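PDB 4PHR: putative glycosyltransferase (GalT1) from Streptococcus parasanguinis, which probably transfers a sugar from a UDP-sugar donor, using a GT-D-fold glycosyltransferase domain that binds UDP and manganese. Local coordinates for residues Ser30-Gly35 against Gln61-Thr66. Residues are numbered along the deposited sequence; the frame is centred on the assembly and turned at random.
With UDP (uridine-5'-diphosphate), chain B.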
loop_
_atom_site.group_PDB
_atom_site.type_symbol
_atom_site.label_atom_id
_atom_site.label_comp_id
_atom_site.label_asym_id
_atom_site.label_seq_id
_atom_site.Cartn_x
_atom_site.Cartn_y
_atom_site.Cartn_z
ATOM N N SER A 30 11.563 -6.340 0.034
ATOM C CA SER A 30 10.795 -5.119 -0.154
ATOM C C SER A 30 9.457 -5.491 -0.791
ATOM O O SER A 30 9.299 -6.593 -1.326
ATOM C CB SER A 30 11.543 -4.148 -1.060
ATOM O OG SER A 30 12.679 -3.619 -0.403
ATOM N N VAL A 31 8.496 -4.576 -0.752
ATOM C CA VAL A 31 7.176 -4.851 -1.286
ATOM C C VAL A 31 6.659 -3.619 -1.999
ATOM O O VAL A 31 6.638 -2.532 -1.421
ATOM C CB VAL A 31 6.162 -5.211 -0.175
ATOM C CG1 VAL A 31 4.797 -5.540 -0.798
ATOM C CG2 VAL A 31 6.664 -6.376 0.653
ATOM N N VAL A 32 6.243 -3.793 -3.253
ATOM C CA VAL A 32 5.560 -2.733 -3.986
ATOM C C VAL A 32 4.183 -3.258 -4.389
ATOM O O VAL A 32 4.055 -4.390 -4.870
ATOM C CB VAL A 32 6.388 -2.273 -5.215
ATOM C CG1 VAL A 32 6.629 -3.417 -6.187
ATOM C CG2 VAL A 32 5.717 -1.119 -5.911
ATOM N N ARG A 33 3.149 -2.446 -4.180
ATOM C CA ARG A 33 1.776 -2.883 -4.457
ATOM C C ARG A 33 1.149 -2.051 -5.578
ATOM O O ARG A 33 1.209 -0.826 -5.563
ATOM C CB ARG A 33 0.905 -2.806 -3.195
ATOM C CG ARG A 33 1.431 -3.581 -1.965
ATOM C CD ARG A 33 0.573 -3.305 -0.690
ATOM N NE ARG A 33 0.510 -1.863 -0.516
ATOM C CZ ARG A 33 -0.459 -1.059 -0.944
ATOM N NH1 ARG A 33 -1.604 -1.542 -1.437
ATOM N NH2 ARG A 33 -0.291 0.248 -0.837
ATOM N N PHE A 34 0.568 -2.712 -6.569
ATOM C CA PHE A 34 -0.157 -1.998 -7.612
ATOM C C PHE A 34 -1.643 -2.123 -7.337
ATOM O O PHE A 34 -2.171 -3.229 -7.254
ATOM C CB PHE A 34 0.200 -2.536 -9.004
ATOM C CG PHE A 34 1.559 -2.115 -9.461
ATOM C CD1 PHE A 34 2.693 -2.752 -8.983
ATOM C CD2 PHE A 34 1.705 -1.047 -10.331
ATOM C CE1 PHE A 34 3.951 -2.335 -9.387
ATOM C CE2 PHE A 34 2.949 -0.636 -10.741
ATOM C CZ PHE A 34 4.074 -1.275 -10.266
ATOM N N GLY A 35 -2.310 -0.981 -7.181
ATOM C CA GLY A 35 -3.746 -0.949 -6.987
ATOM C C GLY A 35 -4.430 -0.322 -8.180
ATOM O O GLY A 35 -3.796 -0.029 -9.203
ATOM N N GLN A 61 5.284 1.730 -14.856
ATOM C CA GLN A 61 5.310 0.679 -15.876
ATOM C C GLN A 61 6.600 -0.139 -15.798
ATOM O O GLN A 61 6.584 -1.366 -15.919
ATOM C CB GLN A 61 5.142 1.285 -17.272
ATOM C CG GLN A 61 3.745 1.817 -17.536
ATOM C CD GLN A 61 3.679 2.758 -18.729
ATOM O OE1 GLN A 61 4.703 3.212 -19.238
ATOM N NE2 GLN A 61 2.467 3.061 -19.175
ATOM N N GLN A 62 7.720 0.541 -15.589
ATOM C CA GLN A 62 9.000 -0.144 -15.451
ATOM C C GLN A 62 9.019 -1.057 -14.227
ATOM O O GLN A 62 9.480 -2.194 -14.283
ATOM C CB GLN A 62 10.133 0.877 -15.349
ATOM C CG GLN A 62 10.364 1.672 -16.614
ATOM C CD GLN A 62 11.355 2.787 -16.411
ATOM O OE1 GLN A 62 11.528 3.297 -15.298
ATOM N NE2 GLN A 62 12.023 3.173 -17.486
ATOM N N ILE A 63 8.509 -0.554 -13.110
ATOM C CA ILE A 63 8.522 -1.321 -11.875
ATOM C C ILE A 63 7.658 -2.579 -12.004
ATOM O O ILE A 63 8.042 -3.659 -11.549
ATOM C CB ILE A 63 8.090 -0.450 -10.673
ATOM C CG1 ILE A 63 9.100 0.689 -10.470
ATOM C CG2 ILE A 63 7.962 -1.298 -9.416
ATOM C CD1 ILE A 63 8.545 1.869 -9.711
ATOM N N LEU A 64 6.526 -2.454 -12.686
ATOM C CA LEU A 64 5.625 -3.590 -12.857
ATOM C C LEU A 64 6.290 -4.731 -13.634
ATOM O O LEU A 64 5.913 -5.893 -13.486
ATOM C CB LEU A 64 4.341 -3.143 -13.558
ATOM C CG LEU A 64 3.279 -4.216 -13.785
ATOM C CD1 LEU A 64 2.830 -4.802 -12.449
ATOM C CD2 LEU A 64 2.107 -3.634 -14.548
ATOM N N GLN A 65 7.285 -4.398 -14.458
ATOM C CA GLN A 65 7.997 -5.400 -15.252
ATOM C C GLN A 65 9.055 -6.156 -14.448
ATOM O O GLN A 65 9.586 -7.169 -14.910
ATOM C CB GLN A 65 8.644 -4.754 -16.485
ATOM C CG GLN A 65 7.661 -4.023 -17.377
ATOM C CD GLN A 65 6.650 -4.949 -18.021
ATOM O OE1 GLN A 65 6.982 -6.066 -18.422
ATOM N NE2 GLN A 65 5.407 -4.491 -18.126
ATOM N N THR A 66 9.361 -5.660 -13.253
ATOM C CA THR A 66 10.368 -6.275 -12.387
ATOM C C THR A 66 9.888 -7.614 -11.870
ATOM O O THR A 66 8.773 -7.718 -11.365
ATOM C CB THR A 66 10.659 -5.407 -11.147
ATOM O OG1 THR A 66 10.765 -4.034 -11.527
ATOM C CG2 THR A 66 11.952 -5.855 -10.470
HETATM N N1 UDP B . -0.726 9.543 0.249
HETATM C C2 UDP B . 0.010 10.657 0.572
HETATM N N3 UDP B . 0.449 11.499 -0.421
HETATM C C4 UDP B . 0.163 11.236 -1.739
HETATM C C5 UDP B . -0.580 10.104 -2.073
HETATM C C6 UDP B . -1.133 9.355 -1.041
HETATM O O2 UDP B . 0.259 10.923 1.748
HETATM O O4 UDP B . 0.604 12.009 -2.597
HETATM C "C1'" UDP B . -1.112 8.615 1.322
HETATM C "C2'" UDP B . -2.534 8.594 1.815
HETATM O "O2'" UDP B . -2.758 9.642 2.735
HETATM C "C3'" UDP B . -2.582 7.234 2.475
HETATM C "C4'" UDP B . -1.671 6.397 1.591
HETATM O "O4'" UDP B . -0.912 7.316 0.803
HETATM O "O3'" UDP B . -2.016 7.302 3.765
HETATM C "C5'" UDP B . -2.459 5.444 0.700
HETATM O "O5'" UDP B . -1.547 4.758 -0.148
HETATM P PA UDP B . -2.038 3.695 -1.253
HETATM O O1A UDP B . -2.822 4.390 -2.292
HETATM O O2A UDP B . -0.817 2.989 -1.710
HETATM O O3A UDP B . -3.020 2.751 -0.376
HETATM P PB UDP B . -3.798 1.355 -0.696
HETATM O O1B UDP B . -5.231 1.729 -0.877
HETATM O O2B UDP B . -3.583 0.554 0.532
HETATM O O3B UDP B . -3.218 0.746 -1.936
#
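Strand 30-33 of the GT-D glycosyltransferase domain and the turn that follows it pack against segment 61-66, on helix 54-64: Val32 and Phe34 meet Ile63 and Leu64. No hydrogen bond crosses; the contact is apolar and buried. Leu64 CD1 sits over one face of the Phe34 ring, 4.0 Å from its centroid and 11° off the ring normal, a CH-pi contact. With Leu64 CG anti to the backbone N (chi1 -179°), CD1 lies over the ring centre. Phe34 CZ reaches the backbone of Leu64, 3.8 Å from Leu64 CB and 3.6 Å from Leu64 N. At the ring edge, Ile63 CG2 lies 4.0 Å from Phe34 CZ. The same methyl is 4.1 Å from Val32 CG1, so it touches both Val32 of the strand and Phe34 just after it. Thr66 OG1 and Thr66 N both bond to Ile63 O, from the same face of its carbonyl plane. Arg33, between Val32 and Phe34, points the other way. Its NH1 donates to UDP O3B at 2.8 Å (156°), and its NH2 also pairs with Asp225. The first strand of this GT-D-fold domain thus has helix 54-64 on one side and turns Arg33, on its other side, to the diphosphate of the UDP pocket.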